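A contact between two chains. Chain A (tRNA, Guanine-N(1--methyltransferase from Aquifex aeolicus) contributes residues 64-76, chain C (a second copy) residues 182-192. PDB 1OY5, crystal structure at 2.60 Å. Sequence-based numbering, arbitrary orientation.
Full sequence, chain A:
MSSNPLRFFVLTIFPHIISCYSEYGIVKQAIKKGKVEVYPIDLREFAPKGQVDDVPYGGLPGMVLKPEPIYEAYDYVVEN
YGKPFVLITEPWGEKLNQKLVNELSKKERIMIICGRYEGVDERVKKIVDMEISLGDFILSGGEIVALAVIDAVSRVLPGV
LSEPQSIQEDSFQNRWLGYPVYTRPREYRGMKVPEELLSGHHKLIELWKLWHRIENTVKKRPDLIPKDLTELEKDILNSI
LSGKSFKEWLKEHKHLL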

ATOM      1  N   VAL A  64       5.772   4.222 -21.332  1.00 27.76           N
ATOM      2  CA  VAL A  64       6.647   4.588 -20.235  1.00 26.77           C
ATOM      3  C   VAL A  64       6.424   6.071 -19.926  1.00 25.00           C
ATOM      4  O   VAL A  64       6.081   6.833 -20.795  1.00 23.94           O
ATOM      5  CB  VAL A  64       8.107   4.338 -20.674  1.00 26.60           C
ATOM      6  CG1 VAL A  64       8.413   5.194 -21.849  1.00 27.73           C
ATOM      7  CG2 VAL A  64       9.092   4.650 -19.600  1.00 27.02           C
ATOM      8  N   LEU A  65       6.634   6.490 -18.697  1.00 24.28           N
ATOM      9  CA  LEU A  65       6.477   7.903 -18.382  1.00 24.02           C
ATOM     10  C   LEU A  65       7.637   8.661 -18.918  1.00 23.46           C
ATOM     11  O   LEU A  65       8.766   8.245 -18.757  1.00 23.92           O
ATOM     12  CB  LEU A  65       6.414   8.130 -16.869  1.00 24.56           C
ATOM     13  CG  LEU A  65       5.126   7.663 -16.215  1.00 23.61           C
ATOM     14  CD1 LEU A  65       5.148   8.056 -14.786  1.00 23.31           C
ATOM     15  CD2 LEU A  65       3.931   8.285 -16.922  1.00 25.19           C
ATOM     16  N   LYS A  66       7.362   9.796 -19.530  1.00 23.11           N
ATOM     17  CA  LYS A  66       8.411  10.620 -20.131  1.00 23.52           C
ATOM     18  C   LYS A  66       9.202  11.430 -19.123  1.00 23.17           C
ATOM     19  O   LYS A  66       8.711  11.719 -18.021  1.00 23.88           O
ATOM     20  CB  LYS A  66       7.794  11.580 -21.144  1.00 23.57           C
ATOM     21  CG  LYS A  66       7.027  10.882 -22.287  1.00 24.52           C
ATOM     22  CD  LYS A  66       6.456  11.905 -23.233  1.00 24.57           C
ATOM     23  CE  LYS A  66       7.581  12.710 -23.883  1.00 25.99           C
ATOM     24  NZ  LYS A  66       7.191  14.137 -23.830  1.00 25.93           N
ATOM     25  N   PRO A  67      10.420  11.803 -19.492  1.00 22.47           N
ATOM     26  CA  PRO A  67      11.283  12.620 -18.619  1.00 22.12           C
ATOM     27  C   PRO A  67      10.883  14.080 -18.450  1.00 22.19           C
ATOM     28  O   PRO A  67      10.963  14.635 -17.340  1.00 21.99           O
ATOM     29  CB  PRO A  67      12.643  12.554 -19.313  1.00 22.07           C
ATOM     30  CG  PRO A  67      12.523  11.436 -20.309  1.00 22.54           C
ATOM     31  CD  PRO A  67      11.108  11.383 -20.723  1.00 22.02           C
ATOM     32  N   GLU A  68      10.467  14.724 -19.532  1.00 21.99           N
ATOM     33  CA  GLU A  68      10.259  16.173 -19.473  1.00 21.64           C
ATOM     34  C   GLU A  68       9.382  16.622 -18.324  1.00 21.05           C
ATOM     35  O   GLU A  68       9.763  17.468 -17.560  1.00 20.13           O
ATOM     36  CB  GLU A  68       9.680  16.707 -20.780  1.00 21.18           C
ATOM     37  CG  GLU A  68      10.557  16.404 -21.976  1.00 21.99           C
ATOM     38  CD  GLU A  68      10.136  15.158 -22.717  1.00 19.83           C
ATOM     39  OE1 GLU A  68       9.824  15.255 -23.908  1.00 18.03           O
ATOM     40  OE2 GLU A  68      10.107  14.096 -22.090  1.00 21.02           O
ATOM     41  N   PRO A  69       8.177  16.068 -18.241  1.00 21.30           N
ATOM     42  CA  PRO A  69       7.181  16.534 -17.272  1.00 20.90           C
ATOM     43  C   PRO A  69       7.628  16.329 -15.841  1.00 21.45           C
ATOM     44  O   PRO A  69       7.402  17.188 -14.978  1.00 21.63           O
ATOM     45  CB  PRO A  69       5.941  15.703 -17.615  1.00 20.46           C
ATOM     46  CG  PRO A  69       6.180  15.215 -18.964  1.00 20.69           C
ATOM     47  CD  PRO A  69       7.649  15.003 -19.108  1.00 20.62           C
ATOM     48  N   ILE A  70       8.264  15.199 -15.578  1.00 21.95           N
ATOM     49  CA  ILE A  70       8.825  14.961 -14.250  1.00 22.10           C
ATOM     50  C   ILE A  70       9.966  15.939 -13.938  1.00 22.34           C
ATOM     51  O   ILE A  70      10.083  16.420 -12.826  1.00 22.77           O
ATOM     52  CB  ILE A  70       9.277  13.510 -14.120  1.00 21.93           C
ATOM     53  CG1 ILE A  70       8.057  12.586 -14.120  1.00 18.79           C
ATOM     54  CG2 ILE A  70      10.129  13.307 -12.851  1.00 21.72           C
ATOM     55  CD1 ILE A  70       8.452  11.157 -14.177  1.00 18.91           C
ATOM     56  N   TYR A  71      10.817  16.231 -14.911  1.00 23.25           N
ATOM     57  CA  TYR A  71      11.932  17.171 -14.678  1.00 23.86           C
ATOM     58  C   TYR A  71      11.395  18.594 -14.456  1.00 24.06           C
ATOM     59  O   TYR A  71      11.844  19.330 -13.581  1.00 23.64           O
ATOM     60  CB  TYR A  71      12.931  17.137 -15.834  1.00 23.48           C
ATOM     61  CG  TYR A  71      14.112  16.255 -15.555  1.00 24.28           C
ATOM     62  CD1 TYR A  71      15.148  16.686 -14.730  1.00 25.95           C
ATOM     63  CD2 TYR A  71      14.201  14.987 -16.102  1.00 26.60           C
ATOM     64  CE1 TYR A  71      16.242  15.879 -14.468  1.00 24.84           C
ATOM     65  CE2 TYR A  71      15.290  14.171 -15.845  1.00 27.58           C
ATOM     66  CZ  TYR A  71      16.309  14.634 -15.028  1.00 25.51           C
ATOM     67  OH  TYR A  71      17.375  13.828 -14.775  1.00 24.34           O
ATOM     68  N   GLU A  72      10.422  18.959 -15.267  1.00 24.43           N
ATOM     69  CA  GLU A  72       9.716  20.221 -15.119  1.00 25.18           C
ATOM     70  C   GLU A  72       9.066  20.303 -13.706  1.00 24.17           C
ATOM     71  O   GLU A  72       9.193  21.284 -13.000  1.00 23.89           O
ATOM     72  CB  GLU A  72       8.628  20.285 -16.195  1.00 26.02           C
ATOM     73  CG  GLU A  72       8.553  21.556 -17.002  1.00 28.68           C
ATOM     74  CD  GLU A  72       9.864  21.941 -17.614  1.00 31.97           C
ATOM     75  OE1 GLU A  72      10.184  21.411 -18.695  1.00 32.95           O
ATOM     76  OE2 GLU A  72      10.571  22.785 -17.004  1.00 37.01           O
ATOM     77  N   ALA A  73       8.366  19.261 -13.295  1.00 23.06           N
ATOM     78  CA  ALA A  73       7.741  19.277 -11.990  1.00 22.34           C
ATOM     79  C   ALA A  73       8.785  19.435 -10.859  1.00 21.96           C
ATOM     80  O   ALA A  73       8.567  20.178  -9.886  1.00 20.09           O
ATOM     81  CB  ALA A  73       6.944  18.026 -11.791  1.00 21.94           C
ATOM     82  N   TYR A  74       9.887  18.690 -10.992  1.00 22.22           N
ATOM     83  CA  TYR A  74      11.007  18.743 -10.070  1.00 22.13           C
ATOM     84  C   TYR A  74      11.516  20.188  -9.986  1.00 22.73           C
ATOM     85  O   TYR A  74      11.595  20.756  -8.889  1.00 22.50           O
ATOM     86  CB  TYR A  74      12.100  17.769 -10.538  1.00 22.57           C
ATOM     87  CG  TYR A  74      13.407  17.807  -9.758  1.00 20.40           C
ATOM     88  CD1 TYR A  74      14.517  18.454 -10.276  1.00 21.53           C
ATOM     89  CD2 TYR A  74      13.530  17.190  -8.537  1.00 21.55           C
ATOM     90  CE1 TYR A  74      15.716  18.504  -9.600  1.00 21.85           C
ATOM     91  CE2 TYR A  74      14.734  17.224  -7.836  1.00 22.90           C
ATOM     92  CZ  TYR A  74      15.821  17.898  -8.390  1.00 23.87           C
ATOM     93  OH  TYR A  74      17.010  18.003  -7.743  1.00 25.82           O
ATOM     94  N   ASP A  75      11.825  20.772 -11.149  1.00 22.96           N
ATOM     95  CA  ASP A  75      12.296  22.141 -11.239  1.00 23.73           C
ATOM     96  C   ASP A  75      11.375  23.083 -10.496  1.00 23.89           C
ATOM     97  O   ASP A  75      11.830  23.883  -9.691  1.00 25.37           O
ATOM     98  CB  ASP A  75      12.418  22.606 -12.696  1.00 23.87           C
ATOM     99  CG  ASP A  75      13.585  21.958 -13.421  1.00 26.53           C
ATOM    100  OD1 ASP A  75      13.725  22.149 -14.652  1.00 30.69           O
ATOM    101  OD2 ASP A  75      14.416  21.223 -12.848  1.00 29.90           O
ATOM    102  N   TYR A  76      10.086  22.989 -10.758  1.00 23.81           N
ATOM    103  CA  TYR A  76       9.091  23.828 -10.097  1.00 24.12           C
ATOM    104  C   TYR A  76       9.204  23.695  -8.578  1.00 23.63           C
ATOM    105  O   TYR A  76       9.285  24.693  -7.885  1.00 23.45           O
ATOM    106  CB  TYR A  76       7.683  23.457 -10.603  1.00 24.49           C
ATOM    107  CG  TYR A  76       6.513  23.937  -9.777  1.00 26.26           C
ATOM    108  CD1 TYR A  76       6.012  23.166  -8.745  1.00 28.73           C
ATOM    109  CD2 TYR A  76       5.865  25.115 -10.078  1.00 28.02           C
ATOM    110  CE1 TYR A  76       4.918  23.573  -8.019  1.00 29.97           C
ATOM    111  CE2 TYR A  76       4.788  25.537  -9.365  1.00 29.28           C
ATOM    112  CZ  TYR A  76       4.305  24.756  -8.319  1.00 32.52           C
ATOM    113  OH  TYR A  76       3.202  25.153  -7.543  1.00 36.10           O
TER
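Chain C (182-192) YTRPREYRGMK

How does the backbone of chain C run along chain A? Residues 182-186 are extended or irregular, and a hairpin follows: strands 187-188 and 191-192 are joined by a type I' turn from Y188(C) to M191(C), closed by Y188(C) N to M191(C) O and M191(C) N to Y188(C) O, both 2.7 Å. Chain A offers a short strand, then a helix that runs on to Y76(A) and beyond. The two chains advance in the same sense: T183(C) lies nearest K66(A), their CA atoms 6.1 Å apart, and Y188(C) nearest E68(A), CA to CA 7.5 Å.

What fills the space beside the start of the helix? T183(C) points toward chain A, its CG2 3.5 Å from CG of K66(A) and 3.9 Å from CD of P67(A). P185(C) follows as a blunt bump: its CG meets CE of K66(A) at 3.3 Å, OE1 of E68(A) at 3.0 Å and CD of P67(A) at 4.0 Å. The two charged side chains it touches are themselves tied together by a salt bridge, K66(A) NZ to E68(A) OE1, 2.9 Å.

Where does the large ring of Y188(C) go? It lies across the first turn of the helix, with P67(A), E68(A) and Y71(A) around it. CA of E68(A) makes an off-centre CH-pi contact, 4.2 Å from the ring centroid, while CB of P67(A) comes within 4.2 Å of CD1 of Y188(C). The Y71(A) and Y188(C) rings meet obliquely, centroids 5.9 Å apart and planes at 48°.

How does the hairpin tip reach further along the helix? M191(C) sets CE 4.0 Å from CZ of Y71(A). R189(C) extends past that tyrosine, NH1 3.5 Å from CD1 of Y71(A), and its NH2 forms a salt bridge with OD1 of D75(A) at 3.0 Å, including a weak hydrogen bond.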

ATOM      1  N   TYR C 182      13.126   3.373 -21.695  1.00 23.81           N
ATOM      2  CA  TYR C 182      13.268   4.727 -22.217  1.00 24.10           C
ATOM      3  C   TYR C 182      12.121   5.079 -23.131  1.00 23.70           C
ATOM      4  O   TYR C 182      11.457   4.207 -23.670  1.00 22.56           O
ATOM      5  CB  TYR C 182      14.534   4.872 -23.030  1.00 24.44           C
ATOM      6  CG  TYR C 182      15.783   4.848 -22.223  1.00 26.58           C
ATOM      7  CD1 TYR C 182      16.435   6.026 -21.888  1.00 28.60           C
ATOM      8  CD2 TYR C 182      16.334   3.652 -21.813  1.00 27.95           C
ATOM      9  CE1 TYR C 182      17.590   6.017 -21.153  1.00 27.82           C
ATOM     10  CE2 TYR C 182      17.479   3.631 -21.073  1.00 29.39           C
ATOM     11  CZ  TYR C 182      18.107   4.814 -20.742  1.00 29.40           C
ATOM     12  OH  TYR C 182      19.285   4.768 -20.017  1.00 31.98           O
ATOM     13  N   THR C 183      11.907   6.373 -23.315  1.00 24.15           N
ATOM     14  CA  THR C 183      10.840   6.812 -24.182  1.00 24.68           C
ATOM     15  C   THR C 183      11.179   7.979 -25.062  1.00 25.35           C
ATOM     16  O   THR C 183      12.209   8.601 -24.919  1.00 24.13           O
ATOM     17  CB  THR C 183       9.564   7.072 -23.420  1.00 24.67           C
ATOM     18  OG1 THR C 183       8.485   7.091 -24.356  1.00 23.42           O
ATOM     19  CG2 THR C 183       9.549   8.436 -22.718  1.00 24.60           C
ATOM     20  N   ARG C 184      10.230   8.267 -25.944  1.00 27.07           N
ATOM     21  CA  ARG C 184      10.418   9.126 -27.109  1.00 28.43           C
ATOM     22  C   ARG C 184      11.483  10.163 -27.101  1.00 29.26           C
ATOM     23  O   ARG C 184      12.399  10.135 -27.954  1.00 30.53           O
ATOM     24  CB  ARG C 184       9.144   9.804 -27.504  1.00 28.78           C
ATOM     25  CG  ARG C 184       9.109  10.003 -28.985  1.00 30.03           C
ATOM     26  CD  ARG C 184       8.668   8.761 -29.746  1.00 30.62           C
ATOM     27  NE  ARG C 184       9.257   7.506 -29.284  1.00 30.06           N
ATOM     28  CZ  ARG C 184       9.237   6.388 -30.008  1.00 30.88           C
ATOM     29  NH1 ARG C 184       8.659   6.395 -31.198  1.00 30.75           N
ATOM     30  NH2 ARG C 184       9.775   5.265 -29.554  1.00 30.30           N
ATOM     31  N   PRO C 185      11.414  11.095 -26.180  1.00 28.89           N
ATOM     32  CA  PRO C 185      12.410  12.142 -26.234  1.00 28.83           C
ATOM     33  C   PRO C 185      13.727  11.387 -26.460  1.00 29.00           C
ATOM     34  O   PRO C 185      14.213  10.669 -25.587  1.00 29.46           O
ATOM     35  CB  PRO C 185      12.269  12.795 -24.878  1.00 28.81           C
ATOM     36  CG  PRO C 185      10.820  12.541 -24.572  1.00 29.56           C
ATOM     37  CD  PRO C 185      10.526  11.193 -25.020  1.00 28.42           C
ATOM     38  N   ARG C 186      14.264  11.487 -27.665  1.00 29.29           N
ATOM     39  CA  ARG C 186      15.509  10.793 -28.024  1.00 29.30           C
ATOM     40  C   ARG C 186      16.705  11.311 -27.246  1.00 28.59           C
ATOM     41  O   ARG C 186      17.588  10.548 -26.844  1.00 27.98           O
ATOM     42  CB  ARG C 186      15.770  10.961 -29.502  1.00 29.62           C
ATOM     43  CG  ARG C 186      17.024  10.278 -29.960  1.00 30.88           C
ATOM     44  CD  ARG C 186      17.427  10.680 -31.352  1.00 32.11           C
ATOM     45  NE  ARG C 186      18.731  10.152 -31.737  1.00 33.88           N
ATOM     46  CZ  ARG C 186      19.875  10.397 -31.094  1.00 34.63           C
ATOM     47  NH1 ARG C 186      19.907  11.169 -30.004  1.00 33.18           N
ATOM     48  NH2 ARG C 186      21.002   9.856 -31.555  1.00 34.67           N
ATOM     49  N   GLU C 187      16.715  12.623 -27.053  1.00 28.30           N
ATOM     50  CA  GLU C 187      17.729  13.299 -26.259  1.00 27.81           C
ATOM     51  C   GLU C 187      17.100  14.440 -25.449  1.00 27.54           C
ATOM     52  O   GLU C 187      16.431  15.322 -26.018  1.00 27.67           O
ATOM     53  CB  GLU C 187      18.787  13.874 -27.159  1.00 27.85           C
ATOM     54  CG  GLU C 187      19.758  14.751 -26.396  1.00 29.43           C
ATOM     55  CD  GLU C 187      20.975  15.106 -27.197  1.00 29.85           C
ATOM     56  OE1 GLU C 187      21.834  15.811 -26.647  1.00 33.58           O
ATOM     57  OE2 GLU C 187      21.079  14.675 -28.359  1.00 30.46           O
ATOM     58  N   TYR C 188      17.313  14.442 -24.130  1.00 26.72           N
ATOM     59  CA  TYR C 188      16.731  15.470 -23.274  1.00 26.40           C
ATOM     60  C   TYR C 188      17.694  15.962 -22.186  1.00 26.45           C
ATOM     61  O   TYR C 188      18.285  15.167 -21.463  1.00 25.86           O
ATOM     62  CB  TYR C 188      15.445  14.947 -22.634  1.00 26.15           C
ATOM     63  CG  TYR C 188      14.778  15.949 -21.737  1.00 26.22           C
ATOM     64  CD1 TYR C 188      14.972  15.915 -20.351  1.00 26.97           C
ATOM     65  CD2 TYR C 188      13.976  16.950 -22.263  1.00 26.34           C
ATOM     66  CE1 TYR C 188      14.371  16.838 -19.510  1.00 26.36           C
ATOM     67  CE2 TYR C 188      13.367  17.881 -21.432  1.00 28.20           C
ATOM     68  CZ  TYR C 188      13.567  17.820 -20.051  1.00 27.47           C
ATOM     69  OH  TYR C 188      12.951  18.739 -19.234  1.00 25.57           O
ATOM     70  N   ARG C 189      17.824  17.279 -22.055  1.00 26.87           N
ATOM     71  CA  ARG C 189      18.763  17.873 -21.101  1.00 27.13           C
ATOM     72  C   ARG C 189      20.147  17.279 -21.320  1.00 27.35           C
ATOM     73  O   ARG C 189      20.922  17.094 -20.377  1.00 27.39           O
ATOM     74  CB  ARG C 189      18.313  17.615 -19.671  1.00 27.15           C
ATOM     75  CG  ARG C 189      16.989  18.273 -19.314  1.00 27.77           C
ATOM     76  CD  ARG C 189      17.049  19.768 -19.206  1.00 26.31           C
ATOM     77  NE  ARG C 189      15.770  20.322 -18.786  1.00 26.32           N
ATOM     78  CZ  ARG C 189      15.255  20.204 -17.571  1.00 25.76           C
ATOM     79  NH1 ARG C 189      15.900  19.543 -16.618  1.00 27.75           N
ATOM     80  NH2 ARG C 189      14.098  20.768 -17.300  1.00 24.95           N
ATOM     81  N   GLY C 190      20.433  16.942 -22.569  1.00 27.74           N
ATOM     82  CA  GLY C 190      21.702  16.355 -22.929  1.00 28.20           C
ATOM     83  C   GLY C 190      21.783  14.858 -22.682  1.00 28.50           C
ATOM     84  O   GLY C 190      22.775  14.216 -23.072  1.00 28.78           O
ATOM     85  N   MET C 191      20.781  14.294 -22.013  1.00 28.22           N
ATOM     86  CA  MET C 191      20.787  12.863 -21.765  1.00 28.23           C
ATOM     87  C   MET C 191      20.187  12.163 -22.980  1.00 28.68           C
ATOM     88  O   MET C 191      19.129  12.530 -23.457  1.00 28.81           O
ATOM     89  CB  MET C 191      20.081  12.540 -20.458  1.00 27.88           C
ATOM     90  CG  MET C 191      20.919  13.007 -19.249  1.00 26.69           C
ATOM     91  SD  MET C 191      20.066  13.004 -17.700  1.00 23.63           S
ATOM     92  CE  MET C 191      19.004  14.394 -17.913  1.00 23.09           C
ATOM     93  N   LYS C 192      20.902  11.175 -23.501  1.00 29.45           N
ATOM     94  CA  LYS C 192      20.500  10.512 -24.730  1.00 29.96           C
ATOM     95  C   LYS C 192      20.216   9.042 -24.547  1.00 30.18           C
ATOM     96  O   LYS C 192      20.946   8.329 -23.861  1.00 29.68           O
ATOM     97  CB  LYS C 192      21.578  10.676 -25.777  1.00 29.90           C
ATOM     98  CG  LYS C 192      21.811  12.113 -26.143  1.00 30.93           C
ATOM     99  CD  LYS C 192      22.511  12.236 -27.484  1.00 32.68           C
ATOM    100  CE  LYS C 192      23.894  11.651 -27.466  1.00 32.52           C
ATOM    101  NZ  LYS C 192      24.419  11.735 -28.842  1.00 33.17           N
TER